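Local coordinates for putative branched-chain amino acid ABC transporter (Chromobacterium violaceum, PDB 4PYR), which has the two-lobed fold of the periplasmic binding proteins, as in the LppC lipoprotein family, binds glutathione between its lobes and may act as an enzyme regulator, at residues A85-V89 against S101-I105; M222-L226 against Y236-A240; V129-S135 against L179-V183; E109-L113 against Y200-Q204; V278-L282 against E291-P295. The contacts are given in a common frame with arbitrary orientation. Residues are numbered along the deposited sequence.

Contact 1 (A85-V89 against S101-I105). With GSH (glutathione), chain B.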
# COMPACT_ATOMS: atom_id res chain seq x y z
N ALA A 85 -10.32 7.04 -5.52
CA ALA A 85 -9.86 5.91 -6.34
C ALA A 85 -8.87 5.03 -5.57
O ALA A 85 -8.14 5.47 -4.70
CB ALA A 85 -9.25 6.42 -7.64
N LEU A 86 -8.85 3.74 -5.94
CA LEU A 86 -8.00 2.81 -5.23
C LEU A 86 -6.86 2.33 -6.09
O LEU A 86 -6.38 1.20 -5.96
CB LEU A 86 -8.85 1.64 -4.69
CG LEU A 86 -9.95 2.04 -3.68
CD1 LEU A 86 -10.73 0.81 -3.20
CD2 LEU A 86 -9.35 2.76 -2.49
N ASN A 87 -6.45 3.20 -6.99
CA ASN A 87 -5.23 3.03 -7.77
C ASN A 87 -4.69 4.42 -8.03
O ASN A 87 -5.36 5.40 -7.74
CB ASN A 87 -5.50 2.24 -9.07
CG ASN A 87 -4.21 1.76 -9.70
OD1 ASN A 87 -3.42 2.54 -10.27
ND2 ASN A 87 -3.96 0.50 -9.55
N SER A 88 -3.47 4.51 -8.57
CA SER A 88 -2.89 5.80 -8.94
C SER A 88 -3.75 6.43 -9.97
O SER A 88 -4.30 5.73 -10.83
CB SER A 88 -1.51 5.60 -9.55
OG SER A 88 -0.67 4.96 -8.61
N VAL A 89 -3.91 7.74 -9.90
CA VAL A 89 -4.41 8.45 -11.05
C VAL A 89 -3.20 8.51 -11.98
O VAL A 89 -2.18 9.11 -11.62
CB VAL A 89 -5.06 9.83 -10.71
CG1 VAL A 89 -6.00 9.68 -9.52
CG2 VAL A 89 -4.03 10.97 -10.53
N SER A 101 -6.51 9.46 -4.35
CA SER A 101 -6.11 8.04 -4.46
C SER A 101 -5.69 7.53 -3.09
O SER A 101 -5.04 8.22 -2.35
CB SER A 101 -4.91 7.88 -5.43
OG SER A 101 -4.41 6.54 -5.42
N LEU A 102 -6.06 6.28 -2.79
CA LEU A 102 -5.44 5.50 -1.71
C LEU A 102 -5.10 4.15 -2.32
O LEU A 102 -5.96 3.52 -2.86
CB LEU A 102 -6.39 5.28 -0.54
CG LEU A 102 -5.84 4.39 0.60
CD1 LEU A 102 -4.62 4.98 1.29
CD2 LEU A 102 -6.91 4.11 1.63
N SER A 103 -3.85 3.76 -2.21
CA SER A 103 -3.39 2.50 -2.82
C SER A 103 -2.24 1.92 -2.02
O SER A 103 -1.77 2.51 -1.04
CB SER A 103 -2.97 2.75 -4.29
OG SER A 103 -1.72 3.41 -4.35
N LEU A 104 -1.77 0.75 -2.44
CA LEU A 104 -0.66 0.08 -1.77
C LEU A 104 0.63 0.22 -2.57
O LEU A 104 1.47 -0.66 -2.54
CB LEU A 104 -1.03 -1.40 -1.56
CG LEU A 104 -2.35 -1.58 -0.82
CD1 LEU A 104 -2.64 -3.06 -0.67
CD2 LEU A 104 -2.35 -0.85 0.53
N ILE A 105 0.83 1.35 -3.23
CA ILE A 105 2.00 1.51 -4.14
C ILE A 105 3.31 1.17 -3.47
O ILE A 105 3.70 1.75 -2.44
CB ILE A 105 2.14 2.94 -4.72
CG1 ILE A 105 2.01 4.03 -3.66
CG2 ILE A 105 1.15 3.15 -5.83
CD1 ILE A 105 2.51 5.37 -4.17
N1 GSH B . 2.72 3.37 -11.61
CA1 GSH B . 3.19 2.00 -11.53
C1 GSH B . 4.48 1.79 -12.29
O11 GSH B . 5.50 2.50 -12.04
O12 GSH B . 4.54 0.87 -13.14
CB1 GSH B . 2.12 1.04 -12.06
CG1 GSH B . 0.77 1.16 -11.35
CD1 GSH B . 0.89 0.77 -9.91
OE1 GSH B . 2.00 0.57 -9.44
N2 GSH B . -0.29 0.68 -9.25
CA2 GSH B . -0.45 0.31 -7.84
C2 GSH B . -1.04 -1.07 -7.74
O2 GSH B . -0.64 -1.74 -8.70
CB2 GSH B . -1.32 1.34 -7.15
SG2 GSH B . -1.23 2.91 -8.01
N3 GSH B . -1.90 -1.55 -6.77
CA3 GSH B . -2.36 -0.98 -5.47
C3 GSH B . -3.86 -1.08 -5.17
O31 GSH B . -4.27 -1.18 -3.96
O32 GSH B . -4.66 -1.05 -6.12
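Two chain segments leave neighbouring parallel strands here, joined by two hydrogen bonds. Ala85 pairs with Ser101 in a parallel bridge, CA to CA 4.7 Å, and Ala85 O accepts from Leu102 N at 2.9 Å with a nearly straight N-H. The same carbonyl also receives a CA-H...O contact from Ser101 CA at 3.3 Å. Leu102 O is approached in similar fashion by Leu86 CA, at 3.2 Å. Further on, Asn87 O takes the hydroxyl proton of Ser101 OG at 2.8 Å, so a side chain carries on the link where regular strand pairing has ended. Ser103 OG, in turn, accepts a weak bond from Ile105 N at 3.5 Å within the same segment. The remaining backbone of Ser101 is tied to Arg288 and Phe290, and that of Leu86 to Pro66. Glutathione lies against the two loops, where Ser88 and Leu104 are among its binding residues: its CB2 is 3.5 Å from Ser103 OG, its O31 3.5 Å from Leu104 N, and Arg137 across the cleft adds a hydrogen bond to it. Loops following the carboxyl ends of parallel strands and lining a ligand cleft are characteristic of periplasmic binding proteins.

Contact 2 (M222-L226 against Y236-A240)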
# COMPACT_ATOMS: atom_id res chain seq x y z
N MSE A 222 1.65 -2.71 7.44
CA MSE A 222 0.48 -2.12 8.03
C MSE A 222 0.34 -2.30 9.52
O MSE A 222 0.60 -3.38 10.04
CB MSE A 222 -0.75 -2.78 7.46
CG MSE A 222 -0.85 -2.60 5.96
SE MSE A 222 -2.64 -3.24 5.48
CE MSE A 222 -2.46 -2.54 3.63
N PRO A 223 -0.13 -1.27 10.23
CA PRO A 223 -0.60 -1.44 11.62
C PRO A 223 -1.55 -2.61 11.78
O PRO A 223 -1.52 -3.32 12.82
CB PRO A 223 -1.33 -0.11 11.91
CG PRO A 223 -0.60 0.84 11.05
CD PRO A 223 -0.30 0.12 9.76
N TRP A 224 -2.34 -2.87 10.74
CA TRP A 224 -3.29 -3.96 10.77
C TRP A 224 -2.63 -5.30 11.18
O TRP A 224 -3.27 -6.13 11.87
CB TRP A 224 -3.95 -4.09 9.40
CG TRP A 224 -5.05 -5.11 9.35
CD1 TRP A 224 -5.05 -6.29 8.66
CD2 TRP A 224 -6.32 -5.01 9.98
NE1 TRP A 224 -6.26 -6.93 8.84
CE2 TRP A 224 -7.06 -6.16 9.64
CE3 TRP A 224 -6.91 -4.07 10.82
CZ2 TRP A 224 -8.33 -6.40 10.13
CZ3 TRP A 224 -8.18 -4.31 11.29
CH2 TRP A 224 -8.87 -5.44 10.94
N PHE A 225 -1.39 -5.51 10.72
CA PHE A 225 -0.62 -6.71 11.08
C PHE A 225 0.31 -6.48 12.28
O PHE A 225 0.51 -7.38 13.12
CB PHE A 225 0.25 -7.17 9.88
CG PHE A 225 -0.55 -7.46 8.63
CD1 PHE A 225 -1.53 -8.40 8.60
CD2 PHE A 225 -0.29 -6.76 7.47
CE1 PHE A 225 -2.24 -8.66 7.44
CE2 PHE A 225 -1.02 -6.98 6.32
CZ PHE A 225 -1.98 -7.95 6.30
N LEU A 226 0.95 -5.32 12.36
CA LEU A 226 2.05 -5.12 13.29
C LEU A 226 1.68 -4.49 14.65
O LEU A 226 2.52 -4.49 15.54
CB LEU A 226 3.13 -4.26 12.63
CG LEU A 226 3.79 -4.88 11.41
CD1 LEU A 226 4.80 -3.93 10.81
CD2 LEU A 226 4.43 -6.22 11.78
N TYR A 236 -11.99 -2.89 14.56
CA TYR A 236 -12.62 -3.55 13.42
C TYR A 236 -12.39 -5.06 13.45
O TYR A 236 -11.32 -5.52 13.85
CB TYR A 236 -12.07 -2.99 12.11
CG TYR A 236 -12.26 -1.51 11.99
CD1 TYR A 236 -13.52 -0.98 11.75
CD2 TYR A 236 -11.22 -0.65 12.16
CE1 TYR A 236 -13.73 0.39 11.74
CE2 TYR A 236 -11.41 0.73 12.11
CZ TYR A 236 -12.68 1.23 11.91
OH TYR A 236 -12.89 2.61 11.89
N PRO A 237 -13.39 -5.83 13.01
CA PRO A 237 -13.22 -7.29 13.06
C PRO A 237 -12.19 -7.75 12.03
O PRO A 237 -12.00 -7.10 10.99
CB PRO A 237 -14.61 -7.82 12.70
CG PRO A 237 -15.13 -6.78 11.75
CD PRO A 237 -14.69 -5.45 12.41
N ARG A 238 -11.49 -8.83 12.36
CA ARG A 238 -10.57 -9.45 11.41
C ARG A 238 -11.44 -10.07 10.32
O ARG A 238 -12.64 -10.33 10.54
CB ARG A 238 -9.70 -10.50 12.09
CG ARG A 238 -9.01 -10.07 13.37
CD ARG A 238 -8.12 -8.87 13.22
NE ARG A 238 -6.96 -9.11 12.35
CZ ARG A 238 -5.95 -8.27 12.17
NH1 ARG A 238 -4.97 -8.61 11.35
NH2 ARG A 238 -5.93 -7.07 12.78
N PRO A 239 -10.88 -10.34 9.13
CA PRO A 239 -11.72 -11.01 8.12
C PRO A 239 -12.16 -12.39 8.59
O PRO A 239 -11.46 -13.08 9.36
CB PRO A 239 -10.82 -11.12 6.87
CG PRO A 239 -9.51 -10.54 7.22
CD PRO A 239 -9.51 -10.07 8.66
N ALA A 240 -13.35 -12.76 8.15
CA ALA A 240 -13.93 -14.05 8.40
C ALA A 240 -13.01 -15.13 7.85
O ALA A 240 -12.69 -16.06 8.54
CB ALA A 240 -15.31 -14.16 7.76
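Trp224 and Arg238 supply most of the buried surface, 124 and 73 Å² respectively, and they meet flat. The guanidinium of Arg238 stacks on the indole with centres 3.7 Å apart and planes only 8° from parallel; Arg238 CZ stands 3.7 Å from the centroid of the five-membered ring, over its face, a cation-pi geometry. While stacked, the same group also donates to the backbone, where Arg238 NH2 and NH1 both bond to Trp224 O, at 3.0 and 3.1 Å. One residue therefore offers the arginine a pi face and a carbonyl together. Trp224 NE1 is spent on Glu248 of helix 245-265, which also makes a long, weak ion pair with Arg238. Tyr236 comes third, with 23 Å²: its CB packs on Trp224 CZ3 at 4.2 Å, while its ring leads away so that the hydroxyl bonds to Asp33. At the indole edge, Pro239 CD lies 4.1 Å from Trp224 CZ2. The short helix 223-226, begun by Met222 (a selenomethionine) as N-cap, is thus joined to the proline-rich loop ahead of helix 245-265 through a classic arginine-tryptophan cation-pi stack.

Contact 3 (V129-S135 against L179-V183)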
# COMPACT_ATOMS: atom_id res chain seq x y z
N VAL A 129 19.05 -6.33 -4.94
CA VAL A 129 17.87 -6.24 -5.80
C VAL A 129 17.69 -7.44 -6.73
O VAL A 129 18.61 -7.80 -7.49
CB VAL A 129 17.96 -4.96 -6.67
CG1 VAL A 129 16.67 -4.79 -7.42
CG2 VAL A 129 18.30 -3.75 -5.81
N GLY A 130 16.50 -8.05 -6.66
CA GLY A 130 16.12 -9.19 -7.50
C GLY A 130 15.86 -8.74 -8.95
O GLY A 130 15.96 -7.54 -9.29
N GLY A 131 15.46 -9.69 -9.76
CA GLY A 131 15.27 -9.48 -11.18
C GLY A 131 13.82 -9.36 -11.62
O GLY A 131 13.55 -9.13 -12.81
N ASP A 132 12.88 -9.54 -10.71
CA ASP A 132 11.47 -9.48 -11.06
C ASP A 132 11.07 -8.01 -11.04
O ASP A 132 11.76 -7.19 -10.43
CB ASP A 132 10.62 -10.27 -10.05
CG ASP A 132 10.82 -9.79 -8.65
OD1 ASP A 132 11.87 -10.14 -8.09
OD2 ASP A 132 10.02 -9.00 -8.14
N ALA A 133 9.96 -7.69 -11.68
CA ALA A 133 9.59 -6.29 -11.88
C ALA A 133 9.34 -5.55 -10.55
O ALA A 133 9.71 -4.37 -10.40
CB ALA A 133 8.38 -6.19 -12.78
N LEU A 134 8.72 -6.21 -9.58
CA LEU A 134 8.41 -5.52 -8.30
C LEU A 134 9.72 -5.20 -7.61
O LEU A 134 9.92 -4.11 -7.11
CB LEU A 134 7.52 -6.39 -7.34
CG LEU A 134 7.53 -5.97 -5.85
CD1 LEU A 134 6.93 -4.59 -5.76
CD2 LEU A 134 6.77 -6.90 -4.92
N SER A 135 10.64 -6.18 -7.56
CA SER A 135 11.87 -5.95 -6.85
C SER A 135 12.62 -4.79 -7.50
O SER A 135 13.25 -4.02 -6.81
CB SER A 135 12.74 -7.18 -6.93
OG SER A 135 12.15 -8.22 -6.18
N LEU A 179 16.75 -5.46 1.42
CA LEU A 179 16.29 -6.39 0.43
C LEU A 179 15.17 -5.83 -0.41
O LEU A 179 14.13 -5.44 0.11
CB LEU A 179 15.79 -7.69 1.08
CG LEU A 179 16.81 -8.41 1.96
CD1 LEU A 179 16.28 -9.74 2.51
CD2 LEU A 179 18.09 -8.69 1.18
N ALA A 180 15.36 -5.82 -1.73
CA ALA A 180 14.28 -5.69 -2.67
C ALA A 180 14.33 -6.94 -3.51
O ALA A 180 14.94 -6.96 -4.57
CB ALA A 180 14.51 -4.48 -3.55
N LEU A 181 13.76 -8.02 -2.97
CA LEU A 181 14.02 -9.36 -3.44
C LEU A 181 12.80 -10.19 -3.12
O LEU A 181 12.15 -10.00 -2.06
CB LEU A 181 15.27 -9.86 -2.67
CG LEU A 181 15.95 -11.15 -3.10
CD1 LEU A 181 16.28 -11.10 -4.58
CD2 LEU A 181 17.15 -11.41 -2.21
N ASP A 182 12.47 -11.12 -4.02
CA ASP A 182 11.34 -12.00 -3.82
C ASP A 182 11.57 -12.87 -2.56
O ASP A 182 12.72 -13.16 -2.18
CB ASP A 182 11.16 -12.89 -5.04
CG ASP A 182 12.43 -13.67 -5.38
OD1 ASP A 182 13.39 -13.07 -5.94
OD2 ASP A 182 12.52 -14.84 -4.99
N VAL A 183 10.49 -13.29 -1.93
CA VAL A 183 10.56 -13.90 -0.62
C VAL A 183 11.37 -15.21 -0.64
O VAL A 183 12.12 -15.45 0.30
CB VAL A 183 9.13 -14.06 -0.02
CG1 VAL A 183 8.30 -15.07 -0.77
CG2 VAL A 183 9.18 -14.36 1.47
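Ser135 sets its CB over the carbonyl of Ala180, 3.2 Å from Ala180 O, and its OG 3.5 Å from Leu181 CA. That carbonyl is already engaged: Gly130 N donates to Ala180 O at 2.8 Å and 167°, next to a parallel bridge between Val129 and Ala180 (CA to CA 4.8 Å). A CB on Gly130 would run into Leu181 CD1, which packs 3.5 Å from Gly130 CA. Asp132 caps the following helix, with OD2 accepting from Ser135 N at 2.9 Å and OD1 from Ser135 OG at 2.7 Å. Asp182 caps helix 183-192 through Gln185 N; the two like-charged caps come close, Asp132 OD1 to Asp182 OD1 3.9 Å. Gln204 adds bonds to Ser135 OG and Leu181 N. In this alternating beta/alpha arrangement, strands 125-129 and 176-180 lie side by side, between strands 155-158 and 199-201, and each runs through a tight capped turn into its helix, 133-150 and 183-192.

Contact 4 (E109-L113 against Y200-Q204)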
# COMPACT_ATOMS: atom_id res chain seq x y z
N GLU A 109 6.70 2.17 0.07
CA GLU A 109 7.31 1.40 1.13
C GLU A 109 8.84 1.42 0.99
O GLU A 109 9.57 1.54 1.98
CB GLU A 109 6.77 -0.03 1.10
CG GLU A 109 5.28 -0.10 1.37
CD GLU A 109 4.77 -1.51 1.60
OE1 GLU A 109 5.63 -2.40 1.71
OE2 GLU A 109 3.54 -1.67 1.73
N ALA A 110 9.34 1.40 -0.26
CA ALA A 110 10.79 1.45 -0.47
C ALA A 110 11.35 2.75 0.05
O ALA A 110 12.41 2.75 0.67
CB ALA A 110 11.12 1.28 -1.94
N ARG A 111 10.64 3.86 -0.22
CA ARG A 111 11.13 5.15 0.23
C ARG A 111 11.19 5.19 1.76
O ARG A 111 12.17 5.64 2.36
CB ARG A 111 10.20 6.24 -0.29
CG ARG A 111 10.39 6.53 -1.75
CD ARG A 111 9.68 7.85 -2.07
NE ARG A 111 8.28 7.60 -2.35
CZ ARG A 111 7.84 7.13 -3.52
NH1 ARG A 111 8.68 6.90 -4.53
NH2 ARG A 111 6.55 6.91 -3.68
N GLN A 112 10.12 4.75 2.40
CA GLN A 112 10.14 4.67 3.82
C GLN A 112 11.22 3.80 4.41
O GLN A 112 11.84 4.19 5.39
CB GLN A 112 8.82 4.19 4.30
CG GLN A 112 7.80 5.31 4.18
CD GLN A 112 6.51 4.81 4.71
OE1 GLN A 112 6.41 4.47 5.91
NE2 GLN A 112 5.52 4.64 3.81
N LEU A 113 11.47 2.66 3.77
CA LEU A 113 12.51 1.80 4.28
C LEU A 113 13.88 2.51 4.29
O LEU A 113 14.64 2.37 5.24
CB LEU A 113 12.59 0.52 3.46
CG LEU A 113 13.43 -0.56 4.11
CD1 LEU A 113 12.75 -1.09 5.36
CD2 LEU A 113 13.67 -1.64 3.06
N TYR A 200 16.85 -5.72 6.40
CA TYR A 200 15.60 -5.01 6.30
C TYR A 200 14.88 -5.31 5.00
O TYR A 200 15.51 -5.55 3.97
CB TYR A 200 15.91 -3.52 6.26
CG TYR A 200 16.47 -2.93 7.51
CD1 TYR A 200 17.82 -3.08 7.86
CD2 TYR A 200 15.65 -2.20 8.37
CE1 TYR A 200 18.33 -2.53 9.00
CE2 TYR A 200 16.16 -1.58 9.50
CZ TYR A 200 17.48 -1.75 9.85
OH TYR A 200 18.00 -1.14 10.99
N GLY A 201 13.57 -5.28 5.03
CA GLY A 201 12.76 -5.38 3.82
C GLY A 201 11.46 -4.58 3.97
O GLY A 201 11.15 -4.03 5.02
N THR A 202 10.69 -4.57 2.89
CA THR A 202 9.36 -4.04 2.86
C THR A 202 8.36 -5.16 3.11
O THR A 202 8.74 -6.30 3.40
CB THR A 202 9.04 -3.34 1.53
OG1 THR A 202 9.05 -4.31 0.46
CG2 THR A 202 10.06 -2.34 1.22
N SER A 203 7.07 -4.87 2.95
CA SER A 203 6.03 -5.84 3.19
C SER A 203 6.08 -6.96 2.16
O SER A 203 5.36 -7.91 2.32
CB SER A 203 4.65 -5.17 3.20
OG SER A 203 4.25 -4.73 1.92
N GLN A 204 6.86 -6.77 1.08
CA GLN A 204 7.19 -7.82 0.12
C GLN A 204 7.55 -9.12 0.85
O GLN A 204 7.19 -10.22 0.39
CB GLN A 204 8.35 -7.34 -0.79
CG GLN A 204 8.85 -8.33 -1.84
CD GLN A 204 10.09 -7.80 -2.53
OE1 GLN A 204 10.98 -7.19 -1.89
NE2 GLN A 204 10.18 -8.05 -3.83
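Glu109, with chi1 m and chi2 t, points from helix 106-119 toward the turn after strand 199-201 and delivers one carboxylate oxygen to it. Glu109 OE1 accepts twice from the same residue: from Ser203 N at 3.1 Å and from Ser203 OG at 2.7 Å. The p rotamer of Ser203 swings its hydroxyl to the same side as its own N-H, so a single oxygen can serve both. Thr202, also p, lies next to the carboxylate with its CB 3.5 Å from Glu109 OE1. Its OG1 turns back to accept a weak bond from Gln204 N at 3.4 Å, as in an ST turn, while its methyl faces the helix, Thr202 CG2 lying 4.1 Å from both Ala110 N and Leu113 CD2. One turn along, Leu113 in the t,p rotamer spreads its methyls over the strand, CD1 lying 3.4 Å from Gly201 O and 4.1 Å from Tyr200 CB; the residue as a whole buries 77 Å². Tyr200, chi1 m, carries its hydroxyl beyond the contact to Asp120 and Arg122. The other carboxylate oxygen of Glu109 makes a salt bridge with Arg292. The chemistry implies a buried acid whose charge is met from two sides, by an arginine and by the N-H and hydroxyl of a turn, so that a polar group ties helix to sheet beside an apolar patch.

Contact 5 (V278-L282 against E291-P295)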
# COMPACT_ATOMS: atom_id res chain seq x y z
N VAL A 278 -5.63 1.96 9.49
CA VAL A 278 -5.18 0.57 9.71
C VAL A 278 -4.12 0.17 8.69
O VAL A 278 -3.35 -0.76 8.94
CB VAL A 278 -6.31 -0.46 9.77
CG1 VAL A 278 -7.28 -0.14 10.86
CG2 VAL A 278 -7.01 -0.65 8.42
N THR A 279 -4.03 0.90 7.55
CA THR A 279 -3.05 0.61 6.52
C THR A 279 -1.81 1.46 6.69
O THR A 279 -0.82 1.27 5.95
CB THR A 279 -3.60 0.85 5.09
OG1 THR A 279 -3.80 2.27 4.90
CG2 THR A 279 -4.82 0.06 4.83
N GLY A 280 -1.84 2.39 7.65
CA GLY A 280 -0.72 3.29 7.94
C GLY A 280 -1.26 4.66 8.26
O GLY A 280 -2.46 4.89 8.13
N ASP A 281 -0.40 5.53 8.75
CA ASP A 281 -0.79 6.92 9.00
C ASP A 281 -0.89 7.59 7.64
O ASP A 281 0.03 7.49 6.84
CB ASP A 281 0.20 7.64 9.90
CG ASP A 281 -0.06 7.41 11.39
OD1 ASP A 281 -1.10 6.86 11.79
OD2 ASP A 281 0.83 7.82 12.15
N LEU A 282 -2.03 8.21 7.36
CA LEU A 282 -2.34 8.73 6.05
C LEU A 282 -2.40 10.26 6.06
O LEU A 282 -2.93 10.87 6.97
CB LEU A 282 -3.69 8.23 5.60
CG LEU A 282 -3.88 6.72 5.71
CD1 LEU A 282 -5.22 6.32 5.17
CD2 LEU A 282 -2.81 6.04 4.92
N GLU A 291 -0.55 9.32 1.11
CA GLU A 291 0.61 8.52 1.36
C GLU A 291 0.50 7.84 2.72
O GLU A 291 -0.22 8.31 3.60
CB GLU A 291 1.88 9.31 1.16
CG GLU A 291 1.95 9.92 -0.24
CD GLU A 291 3.12 10.85 -0.44
OE1 GLU A 291 3.69 11.34 0.58
OE2 GLU A 291 3.46 11.10 -1.63
N ARG A 292 1.13 6.68 2.83
CA ARG A 292 0.98 5.78 3.95
C ARG A 292 2.29 5.62 4.68
O ARG A 292 3.25 5.06 4.13
CB ARG A 292 0.61 4.36 3.51
CG ARG A 292 -0.76 4.10 2.94
CD ARG A 292 -1.00 2.60 2.89
NE ARG A 292 -0.00 1.94 2.09
CZ ARG A 292 0.60 0.77 2.36
NH1 ARG A 292 0.38 0.11 3.49
NH2 ARG A 292 1.47 0.30 1.50
N GLN A 293 2.32 6.06 5.93
CA GLN A 293 3.50 5.99 6.77
C GLN A 293 3.34 4.76 7.64
O GLN A 293 2.33 4.60 8.31
CB GLN A 293 3.58 7.24 7.62
CG GLN A 293 4.95 7.76 7.90
CD GLN A 293 4.89 9.07 8.65
OE1 GLN A 293 5.39 10.13 8.19
NE2 GLN A 293 4.18 9.04 9.78
N LEU A 294 4.34 3.87 7.61
CA LEU A 294 4.18 2.54 8.18
C LEU A 294 5.09 2.33 9.39
O LEU A 294 6.24 2.78 9.38
CB LEU A 294 4.55 1.46 7.17
CG LEU A 294 3.74 1.42 5.88
CD1 LEU A 294 4.27 0.28 5.03
CD2 LEU A 294 2.26 1.24 6.14
N PRO A 295 4.60 1.57 10.37
CA PRO A 295 5.40 1.12 11.49
C PRO A 295 6.38 -0.02 11.08
O PRO A 295 6.20 -0.70 10.04
CB PRO A 295 4.35 0.60 12.47
CG PRO A 295 3.28 0.07 11.57
CD PRO A 295 3.25 1.00 10.40
O HOH W 1 3.53 7.28 11.56
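Gln293 N donates to Asp281 O at 2.8 Å and Asp281 N returns a bond to Gln293 O at 2.9 Å, making Asp281 and Gln293 the hydrogen-bonded pair of an antiparallel hairpin. A third bond runs from a side chain: Arg292 NH1 donates to Thr279 O at 3.0 Å, the guanidinium meeting the carbonyl edge-on. On the face carrying Asp281 and Gln293, a water joins the side chains of the pair, giving a proton to Asp281 OD2 at 2.8 Å and accepting from Gln293 NE2 at 2.6 Å. Leu282 and Arg292 form the next, non-hydrogen-bonded pair, with Leu282 CA 3.3 Å from Glu291 O and Leu282 CD2 pressed on the aliphatic Arg292 CG at 3.4 Å. Beyond the Asp281-Gln293 pair, Leu294 CD2 comes within 3.1 Å of Thr279 O. Gly280, at phi 141°, takes a backbone shape that calls for glycine, and a CB there would strike Gln293 O. Thr279 OG1 bonds to Asp256, and Arg292 NH2 makes a salt bridge with Glu109. The contact sorts its chemistry by face: water-linked polar groups around Asp281 and Gln293, and beside Leu282 a buried arginine whose charge is balanced by Glu109, with Thr279 O accepting its hydrogen bond.

How the contacts relate
Contact 1 holds six of the eight glutathione-pocket residues; contact 5 adjoins it, their centres 13 Å apart. Leu104, a glutathione-binding residue, packs its CD2 3.8 Å from Arg292 CZ, whose side chain stays about 8 Å from the ligand. Arg292 NH2 carries the link into contact 4, 2.9 Å from Glu109 OE2, while Gln112 OE1 lies 2.7 Å from Leu294 N. Contact 3 follows along the same sheet, with Leu179 N 2.8 Å from Tyr200 O, its centre 11 Å from that of contact 4. Contact 2 meets contact 5 at Trp224 N and Val278 O, 3.0 Å apart; its Met222 CE also touches Leu104 CD2 at 3.5 Å.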